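Local coordinates for protein argonaute (Aquifex aeolicus, PDB 1YVU), which uses short single-stranded DNA guides to bind complementary RNA targets and cleaves them as a metal-dependent endonuclease, at residues T22-T27 against E79-G84; T168-L173 against E237-V242; S553-L558 against Y589-E594. All blocks are in the same frame, centred on the assembly; numbering follows the deposited sequence.

Contact 1: T22-T27 against E79-G84; sequences TVFKPT and ELKRVG
Thr27 and Arg82 meet at one end of this antiparallel pairing, where Thr27 CG2 lies over one face of the guanidinium, offset toward its rim and 3.7 Å from Arg82 NH2. A bend of the arginine chain at chi3 (130°) turns NE out of the line of its CH2 groups, toward the threonine. The hydroxyl branch of Thr27 rests instead on Leu80, with OG1 3.3 Å from CG. Toward the other end, the CD2 of the buried Phe24 lies 3.3 Å from Arg82 O. Lys81 crosses Phe24 at about a right angle; its chain is bent at chi4 (66°), which leaves NZ 4.0 Å from Phe24 CB. Phe24 also meets Tyr69 of the strand beyond.

The backbones supply the polar bonds. Lys25 and Arg82 form an antiparallel hydrogen-bonded pair, Lys25 N to Arg82 O and Arg82 N to Lys25 O both at 3.2 Å, and Thr27 N donates to Leu80 O. Hydrogen bonding between these strands of the N-terminal domain is thus main chain to main chain, which suggests that the peptide groups largely set the register, while the side chains named here contribute packing.

Contact 2: T168-L173 against E237-V242; sequences TLQTLL and EKAFLV
Helix 169-173 passes strand 240-242 with the two short axes 9.9 Å apart and their N-to-C directions 119° apart, and the closest CA atoms across the contact are those of Gln170 and Phe240.

Gln170 illustrates how a side-chain amide can reach the main chain at a junction between helix and strand. Its CG is anti to the backbone N, and a bend at chi2 (52°) then turns CD toward the other segment. There OE1 accepts a hydrogen bond from Phe240 N at 2.9 Å, somewhat bent and with the donor tilted from the plane of the amide carbonyl. On the other arm of the amide, NE2 lies 2.9 Å from Lys238 O. The amide and the Phe240 ring are nearly parallel, their planes 15° apart, and NE2 comes 3.3 Å from Phe240 CD1.

Apolar contacts extend the interface along the strand. Leu173 comes to the ring from the side opposite the amide, its CD1 3.6 Å from Phe240 CD1 and its CB 3.7 Å from Phe240 CE1. Further along, Leu169 CD2 meets Val242 CG2 at 3.9 Å, one methyl against another. At the exposed end the Lys238 ammonium forms a salt bridge with Glu174, one residue beyond the helical segment.

All of this lies within the PAZ domain. Leu255 of strand 255-257 touches both Leu169 and Val242. Strand 240-244 runs between strands 249-251 and 194-201; Phe240 and Val242 turn toward helix 169-175 while Leu241 points away, onto Trp226 and Leu229 of helix 220-231, so the two helices pack on the strand from different directions.

Contact 3: S553-L558 against Y589-E594; sequences SLLEKL and YGYSLE
Tyr589 and Tyr591 reach with their aromatic side chains to the last turn of helix 542-557, and no hydrogen bond joins the two segments.

Contacts with an electrostatic component come first. Glu556 has CG anti to its backbone N (chi1 -168°) and an extended chain beyond, which crosses the Tyr589 side chain at about a right angle. Its OE2 sits at the ring edge, near the ring plane, 3.4 Å from Tyr589 CE2, while the carboxylate is turned 54° from that plane. A negative oxygen beside the ring hydrogens is likely to be mildly favourable. The phenol oxygens are near backbone groups without bonding to them: Tyr589 OH lies 3.5 Å from Ser553 N at a poor angle, and Tyr591 OH lies 3.6 Å from Glu556 N. The Tyr591 hydroxyl has its hydrogen bond with Phe560 O, just past the helix, and Ser553 OG is bonded to Asp550 O one turn earlier.

The remaining contacts are van der Waals packing. Ser553 CB touches Tyr589 OH at 3.7 Å, and Leu555 CB approaches Tyr591 CE2 at 4.2 Å. Within its own segment Tyr589 places CB over one face of the Tyr591 ring, offset toward the rim. An alanine at Tyr589 would keep that CB but would probably open a gap beside Ser553 and leave the Glu556 carboxylate without its aromatic neighbour.

Gly590, with positive phi, is the C-prime residue of the Schellman motif that ends helix 576-589 and leads into strand 592-599. That strand runs parallel to strand 565-570, whose Ile566 touches both Leu555 and Tyr591. Leu555 also meets Ile521 of strand 515-522. The contact joins the C-terminal end of helix 542-557 to the end of helix 576-589 and the turn after it, beside the RNase H-fold strands of the PIWI domain.

The three contacts lie in three domains, N-terminal, PAZ and PIWI, and follow one another along the chain without touching: the nearest atoms of contacts 1 and 2 are about 21 Å apart, those of contacts 2 and 3 about 39 Å. Each is partly buried, contact 1 having the largest share of exposed residues, and no secondary-structure element is common to any two. Their chemistry follows the elements joined. Two strands in contact 1 bond through peptide groups; in contact 2, helix against strand, a side-chain amide makes the hydrogen bond; contact 3, between a helix end and a helix-to-strand turn, relies on packing around two tyrosines.

Contact 1: T22-T27 against E79-G84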
loop_
_atom_site.group_PDB
_atom_site.type_symbol
_atom_site.label_atom_id
_atom_site.label_comp_id
_atom_site.label_asym_id
_atom_site.label_seq_id
_atom_site.Cartn_x
_atom_site.Cartn_y
_atom_site.Cartn_z
ATOM N N THR A 22 18.670 6.495 32.765
ATOM C CA THR A 22 18.939 5.186 33.353
ATOM C C THR A 22 19.025 4.080 32.270
ATOM O O THR A 22 18.083 3.852 31.503
ATOM C CB THR A 22 17.873 4.836 34.415
ATOM O OG1 THR A 22 17.757 5.926 35.334
ATOM C CG2 THR A 22 18.265 3.587 35.201
ATOM N N VAL A 23 20.178 3.416 32.216
ATOM C CA VAL A 23 20.432 2.345 31.251
ATOM C C VAL A 23 20.042 0.978 31.822
ATOM O O VAL A 23 20.165 0.721 33.027
ATOM C CB VAL A 23 21.935 2.309 30.805
ATOM C CG1 VAL A 23 22.124 1.407 29.600
ATOM C CG2 VAL A 23 22.437 3.706 30.484
ATOM N N PHE A 24 19.518 0.134 30.929
ATOM C CA PHE A 24 19.084 -1.230 31.220
ATOM C C PHE A 24 19.562 -2.175 30.108
ATOM O O PHE A 24 19.246 -1.948 28.947
ATOM C CB PHE A 24 17.550 -1.318 31.373
ATOM C CG PHE A 24 17.019 -0.719 32.655
ATOM C CD1 PHE A 24 16.365 0.518 32.647
ATOM C CD2 PHE A 24 17.231 -1.357 33.892
ATOM C CE1 PHE A 24 15.930 1.125 33.867
ATOM C CE2 PHE A 24 16.802 -0.758 35.123
ATOM C CZ PHE A 24 16.159 0.482 35.103
ATOM N N LYS A 25 20.381 -3.160 30.445
ATOM C CA LYS A 25 20.847 -4.137 29.449
ATOM C C LYS A 25 20.397 -5.529 29.939
ATOM O O LYS A 25 20.414 -5.775 31.167
ATOM C CB LYS A 25 22.377 -4.079 29.282
ATOM C CG LYS A 25 22.876 -4.533 27.899
ATOM C CD LYS A 25 24.291 -5.117 27.955
ATOM C CE LYS A 25 24.782 -5.534 26.576
ATOM N NZ LYS A 25 26.092 -6.227 26.642
ATOM N N PRO A 26 19.923 -6.434 29.020
ATOM C CA PRO A 26 19.481 -7.776 29.451
ATOM C C PRO A 26 20.625 -8.650 29.931
ATOM O O PRO A 26 21.791 -8.411 29.587
ATOM C CB PRO A 26 18.852 -8.363 28.190
ATOM C CG PRO A 26 18.437 -7.157 27.417
ATOM C CD PRO A 26 19.612 -6.263 27.586
ATOM N N THR A 27 20.308 -9.629 30.766
ATOM C CA THR A 27 21.350 -10.535 31.239
ATOM C C THR A 27 21.427 -11.729 30.276
ATOM O O THR A 27 22.361 -12.532 30.329
ATOM C CB THR A 27 21.113 -10.988 32.700
ATOM O OG1 THR A 27 20.285 -10.030 33.372
ATOM C CG2 THR A 27 22.428 -11.057 33.465
ATOM N N GLU A 79 11.901 -11.761 30.930
ATOM C CA GLU A 79 13.149 -11.064 30.615
ATOM C C GLU A 79 13.653 -10.188 31.750
ATOM O O GLU A 79 12.918 -9.360 32.267
ATOM C CB GLU A 79 12.982 -10.192 29.361
ATOM C CG GLU A 79 12.787 -10.956 28.041
ATOM C CD GLU A 79 11.339 -10.946 27.533
ATOM O OE1 GLU A 79 10.586 -9.983 27.826
ATOM O OE2 GLU A 79 10.955 -11.900 26.820
ATOM N N LEU A 80 14.913 -10.376 32.124
ATOM C CA LEU A 80 15.515 -9.576 33.175
ATOM C C LEU A 80 16.591 -8.652 32.621
ATOM O O LEU A 80 17.271 -8.963 31.632
ATOM C CB LEU A 80 15.986 -10.431 34.376
ATOM C CG LEU A 80 17.412 -10.906 34.693
ATOM C CD1 LEU A 80 17.523 -11.216 36.145
ATOM C CD2 LEU A 80 17.783 -12.136 33.909
ATOM N N LYS A 81 16.612 -7.445 33.179
ATOM C CA LYS A 81 17.554 -6.410 32.789
ATOM C C LYS A 81 17.860 -5.497 33.952
ATOM O O LYS A 81 16.961 -5.176 34.738
ATOM C CB LYS A 81 17.031 -5.608 31.593
ATOM C CG LYS A 81 15.560 -5.568 31.479
ATOM C CD LYS A 81 15.135 -4.962 30.224
ATOM C CE LYS A 81 13.810 -4.369 30.509
ATOM N NZ LYS A 81 14.007 -3.246 31.481
ATOM N N ARG A 82 19.139 -5.120 34.070
ATOM C CA ARG A 82 19.633 -4.262 35.155
ATOM C C ARG A 82 20.522 -3.094 34.668
ATOM O O ARG A 82 20.294 -2.615 33.578
ATOM C CB ARG A 82 20.301 -5.125 36.262
ATOM C CG ARG A 82 21.019 -6.418 35.799
ATOM C CD ARG A 82 21.448 -7.327 36.979
ATOM N NE ARG A 82 21.035 -8.732 36.799
ATOM C CZ ARG A 82 21.712 -9.806 37.223
ATOM N NH1 ARG A 82 22.861 -9.678 37.875
ATOM N NH2 ARG A 82 21.254 -11.024 36.952
ATOM N N VAL A 83 21.529 -2.677 35.466
ATOM C CA VAL A 83 22.522 -1.573 35.241
ATOM C C VAL A 83 21.996 -0.192 35.655
ATOM O O VAL A 83 20.809 -0.040 35.988
ATOM C CB VAL A 83 23.176 -1.498 33.762
ATOM C CG1 VAL A 83 24.408 -0.522 33.711
ATOM C CG2 VAL A 83 23.640 -2.878 33.291
ATOM N N GLY A 84 22.921 0.775 35.689
ATOM C CA GLY A 84 22.624 2.152 36.041
ATOM C C GLY A 84 23.130 3.180 35.028
ATOM O O GLY A 84 23.710 2.830 33.996
#

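Contact 2: T168-L173 against E237-V242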
loop_
_atom_site.group_PDB
_atom_site.type_symbol
_atom_site.label_atom_id
_atom_site.label_comp_id
_atom_site.label_asym_id
_atom_site.label_seq_id
_atom_site.Cartn_x
_atom_site.Cartn_y
_atom_site.Cartn_z
ATOM N N THR A 168 -19.490 -3.216 18.025
ATOM C CA THR A 168 -18.298 -3.990 18.315
ATOM C C THR A 168 -18.317 -5.209 17.379
ATOM O O THR A 168 -19.293 -5.412 16.651
ATOM C CB THR A 168 -18.392 -4.415 19.797
ATOM O OG1 THR A 168 -18.351 -3.245 20.618
ATOM C CG2 THR A 168 -17.308 -5.311 20.204
ATOM N N LEU A 169 -17.230 -5.976 17.354
ATOM C CA LEU A 169 -17.178 -7.189 16.543
ATOM C C LEU A 169 -18.025 -8.254 17.254
ATOM O O LEU A 169 -18.594 -9.097 16.595
ATOM C CB LEU A 169 -15.737 -7.669 16.313
ATOM C CG LEU A 169 -15.474 -8.763 15.251
ATOM C CD1 LEU A 169 -15.841 -8.262 13.893
ATOM C CD2 LEU A 169 -14.041 -9.209 15.216
ATOM N N GLN A 170 -18.174 -8.137 18.580
ATOM C CA GLN A 170 -19.012 -9.043 19.390
ATOM C C GLN A 170 -20.508 -8.755 19.139
ATOM O O GLN A 170 -21.267 -9.674 18.833
ATOM C CB GLN A 170 -18.686 -8.893 20.889
ATOM C CG GLN A 170 -19.305 -9.927 21.838
ATOM C CD GLN A 170 -19.050 -11.367 21.434
ATOM O OE1 GLN A 170 -17.906 -11.831 21.374
ATOM N NE2 GLN A 170 -20.128 -12.089 21.161
ATOM N N THR A 171 -20.900 -7.478 19.198
ATOM C CA THR A 171 -22.274 -7.035 18.950
ATOM C C THR A 171 -22.674 -7.482 17.531
ATOM O O THR A 171 -23.807 -7.888 17.296
ATOM C CB THR A 171 -22.381 -5.488 19.048
ATOM O OG1 THR A 171 -21.816 -5.027 20.293
ATOM C CG2 THR A 171 -23.834 -5.032 18.923
ATOM N N LEU A 172 -21.690 -7.473 16.630
ATOM C CA LEU A 172 -21.858 -7.871 15.226
ATOM C C LEU A 172 -21.935 -9.367 14.991
ATOM O O LEU A 172 -22.761 -9.811 14.201
ATOM C CB LEU A 172 -20.735 -7.299 14.351
ATOM C CG LEU A 172 -20.930 -5.914 13.739
ATOM C CD1 LEU A 172 -19.597 -5.372 13.287
ATOM C CD2 LEU A 172 -21.904 -5.970 12.586
ATOM N N LEU A 173 -21.048 -10.133 15.629
ATOM C CA LEU A 173 -21.026 -11.597 15.490
ATOM C C LEU A 173 -22.269 -12.237 16.125
ATOM O O LEU A 173 -22.716 -13.317 15.698
ATOM C CB LEU A 173 -19.747 -12.194 16.109
ATOM C CG LEU A 173 -18.358 -11.979 15.473
ATOM C CD1 LEU A 173 -17.236 -12.543 16.348
ATOM C CD2 LEU A 173 -18.299 -12.561 14.085
ATOM N N GLU A 237 -19.623 -16.667 28.290
ATOM C CA GLU A 237 -20.375 -17.676 27.565
ATOM C C GLU A 237 -20.693 -17.284 26.123
ATOM O O GLU A 237 -20.225 -17.956 25.189
ATOM C CB GLU A 237 -21.578 -18.157 28.354
ATOM C CG GLU A 237 -21.145 -19.283 29.279
ATOM C CD GLU A 237 -22.232 -19.750 30.185
ATOM O OE1 GLU A 237 -23.344 -20.001 29.679
ATOM O OE2 GLU A 237 -21.973 -19.863 31.403
ATOM N N LYS A 238 -21.296 -16.098 25.956
ATOM C CA LYS A 238 -21.660 -15.544 24.639
ATOM C C LYS A 238 -20.481 -14.912 23.867
ATOM O O LYS A 238 -20.632 -14.540 22.700
ATOM C CB LYS A 238 -22.783 -14.509 24.793
ATOM C CG LYS A 238 -22.423 -13.302 25.661
ATOM C CD LYS A 238 -23.049 -12.034 25.112
ATOM C CE LYS A 238 -22.180 -10.816 25.402
ATOM N NZ LYS A 238 -22.629 -9.592 24.661
ATOM N N ALA A 239 -19.321 -14.812 24.516
ATOM C CA ALA A 239 -18.151 -14.194 23.911
ATOM C C ALA A 239 -17.329 -15.028 22.981
ATOM O O ALA A 239 -17.277 -16.257 23.085
ATOM C CB ALA A 239 -17.259 -13.607 24.955
ATOM N N PHE A 240 -16.686 -14.317 22.066
ATOM C CA PHE A 240 -15.817 -14.913 21.081
ATOM C C PHE A 240 -14.413 -14.359 21.205
ATOM O O PHE A 240 -14.175 -13.245 21.703
ATOM C CB PHE A 240 -16.299 -14.621 19.667
ATOM C CG PHE A 240 -17.648 -15.162 19.349
ATOM C CD1 PHE A 240 -18.739 -14.288 19.167
ATOM C CD2 PHE A 240 -17.830 -16.535 19.125
ATOM C CE1 PHE A 240 -20.011 -14.768 18.746
ATOM C CE2 PHE A 240 -19.087 -17.046 18.704
ATOM C CZ PHE A 240 -20.186 -16.157 18.511
ATOM N N LEU A 241 -13.467 -15.199 20.818
ATOM C CA LEU A 241 -12.075 -14.824 20.816
ATOM C C LEU A 241 -11.713 -14.963 19.375
ATOM O O LEU A 241 -12.170 -15.879 18.686
ATOM C CB LEU A 241 -11.218 -15.734 21.693
ATOM C CG LEU A 241 -11.635 -15.874 23.157
ATOM C CD1 LEU A 241 -10.688 -16.743 23.904
ATOM C CD2 LEU A 241 -11.726 -14.536 23.806
ATOM N N VAL A 242 -10.995 -13.948 18.911
ATOM C CA VAL A 242 -10.565 -13.815 17.529
ATOM C C VAL A 242 -9.049 -13.872 17.404
ATOM O O VAL A 242 -8.326 -13.145 18.097
ATOM C CB VAL A 242 -11.067 -12.459 16.953
ATOM C CG1 VAL A 242 -10.756 -12.345 15.466
ATOM C CG2 VAL A 242 -12.590 -12.273 17.227
#

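Contact 3: S553-L558 against Y589-E594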
loop_
_atom_site.group_PDB
_atom_site.type_symbol
_atom_site.label_atom_id
_atom_site.label_comp_id
_atom_site.label_asym_id
_atom_site.label_seq_id
_atom_site.Cartn_x
_atom_site.Cartn_y
_atom_site.Cartn_z
ATOM N N SER A 553 16.613 -16.896 -13.714
ATOM C CA SER A 553 16.705 -17.872 -14.805
ATOM C C SER A 553 15.869 -17.420 -15.997
ATOM O O SER A 553 16.243 -17.685 -17.130
ATOM C CB SER A 553 16.342 -19.296 -14.378
ATOM O OG SER A 553 14.987 -19.423 -14.010
ATOM N N LEU A 554 14.799 -16.664 -15.743
ATOM C CA LEU A 554 13.977 -16.124 -16.827
ATOM C C LEU A 554 14.770 -15.041 -17.571
ATOM O O LEU A 554 14.722 -15.002 -18.796
ATOM C CB LEU A 554 12.643 -15.537 -16.331
ATOM C CG LEU A 554 11.692 -14.988 -17.429
ATOM C CD1 LEU A 554 11.367 -16.040 -18.486
ATOM C CD2 LEU A 554 10.412 -14.444 -16.839
ATOM N N LEU A 555 15.539 -14.216 -16.846
ATOM C CA LEU A 555 16.338 -13.164 -17.484
ATOM C C LEU A 555 17.393 -13.803 -18.355
ATOM O O LEU A 555 17.631 -13.359 -19.473
ATOM C CB LEU A 555 16.991 -12.238 -16.458
ATOM C CG LEU A 555 16.027 -11.218 -15.828
ATOM C CD1 LEU A 555 16.585 -10.678 -14.543
ATOM C CD2 LEU A 555 15.735 -10.080 -16.783
ATOM N N GLU A 556 17.908 -14.940 -17.891
ATOM C CA GLU A 556 18.921 -15.699 -18.624
ATOM C C GLU A 556 18.285 -16.280 -19.886
ATOM O O GLU A 556 18.867 -16.178 -20.971
ATOM C CB GLU A 556 19.467 -16.835 -17.759
ATOM C CG GLU A 556 20.719 -17.524 -18.305
ATOM C CD GLU A 556 20.831 -18.980 -17.879
ATOM O OE1 GLU A 556 21.336 -19.789 -18.697
ATOM O OE2 GLU A 556 20.409 -19.325 -16.747
ATOM N N LYS A 557 17.064 -16.813 -19.736
ATOM C CA LYS A 557 16.312 -17.403 -20.842
ATOM C C LYS A 557 16.009 -16.367 -21.929
ATOM O O LYS A 557 15.871 -16.723 -23.111
ATOM C CB LYS A 557 15.011 -18.049 -20.334
ATOM C CG LYS A 557 15.226 -19.379 -19.648
ATOM C CD LYS A 557 14.025 -19.921 -18.898
ATOM C CE LYS A 557 14.495 -20.933 -17.845
ATOM N NZ LYS A 557 13.391 -21.572 -17.063
ATOM N N LEU A 558 15.996 -15.094 -21.517
ATOM C CA LEU A 558 15.721 -13.967 -22.391
ATOM C C LEU A 558 16.984 -13.295 -22.966
ATOM O O LEU A 558 16.929 -12.143 -23.430
ATOM C CB LEU A 558 14.830 -12.943 -21.669
ATOM C CG LEU A 558 13.335 -13.231 -21.447
ATOM C CD1 LEU A 558 12.783 -12.289 -20.439
ATOM C CD2 LEU A 558 12.570 -13.103 -22.730
ATOM N N TYR A 589 24.920 -14.811 -11.646
ATOM C CA TYR A 589 24.698 -14.616 -13.090
ATOM C C TYR A 589 25.520 -13.478 -13.661
ATOM O O TYR A 589 25.431 -13.175 -14.864
ATOM C CB TYR A 589 23.234 -14.327 -13.390
ATOM C CG TYR A 589 22.290 -15.478 -13.213
ATOM C CD1 TYR A 589 21.838 -15.832 -11.937
ATOM C CD2 TYR A 589 21.794 -16.196 -14.318
ATOM C CE1 TYR A 589 20.904 -16.883 -11.748
ATOM C CE2 TYR A 589 20.848 -17.249 -14.141
ATOM C CZ TYR A 589 20.409 -17.580 -12.847
ATOM O OH TYR A 589 19.480 -18.571 -12.619
ATOM N N GLY A 590 26.248 -12.813 -12.767
ATOM C CA GLY A 590 27.115 -11.706 -13.123
ATOM C C GLY A 590 26.391 -10.471 -13.608
ATOM O O GLY A 590 26.795 -9.915 -14.619
ATOM N N TYR A 591 25.304 -10.082 -12.933
ATOM C CA TYR A 591 24.523 -8.873 -13.294
ATOM C C TYR A 591 24.818 -7.662 -12.371
ATOM O O TYR A 591 25.181 -7.847 -11.198
ATOM C CB TYR A 591 22.990 -9.138 -13.241
ATOM C CG TYR A 591 22.413 -10.153 -14.213
ATOM C CD1 TYR A 591 22.920 -10.287 -15.530
ATOM C CD2 TYR A 591 21.356 -11.010 -13.807
ATOM C CE1 TYR A 591 22.398 -11.266 -16.426
ATOM C CE2 TYR A 591 20.810 -12.007 -14.693
ATOM C CZ TYR A 591 21.345 -12.128 -16.001
ATOM O OH TYR A 591 20.888 -13.119 -16.860
ATOM N N SER A 592 24.677 -6.444 -12.913
ATOM C CA SER A 592 24.839 -5.210 -12.124
ATOM C C SER A 592 23.410 -4.834 -11.634
ATOM O O SER A 592 22.544 -4.390 -12.401
ATOM C CB SER A 592 25.509 -4.081 -12.938
ATOM O OG SER A 592 25.782 -2.938 -12.132
ATOM N N LEU A 593 23.170 -5.127 -10.356
ATOM C CA LEU A 593 21.904 -4.895 -9.700
ATOM C C LEU A 593 21.673 -3.553 -9.048
ATOM O O LEU A 593 22.580 -2.963 -8.450
ATOM C CB LEU A 593 21.685 -5.951 -8.643
ATOM C CG LEU A 593 20.635 -7.026 -8.914
ATOM C CD1 LEU A 593 20.979 -7.882 -10.112
ATOM C CD2 LEU A 593 20.575 -7.892 -7.687
ATOM N N GLU A 594 20.426 -3.096 -9.185
ATOM C CA GLU A 594 19.898 -1.862 -8.609
ATOM C C GLU A 594 18.561 -2.299 -8.014
ATOM O O GLU A 594 17.684 -2.800 -8.735
ATOM C CB GLU A 594 19.615 -0.797 -9.668
ATOM C CG GLU A 594 20.743 -0.425 -10.609
ATOM C CD GLU A 594 21.777 0.540 -10.033
ATOM O OE1 GLU A 594 21.406 1.497 -9.305
ATOM O OE2 GLU A 594 22.974 0.363 -10.368
#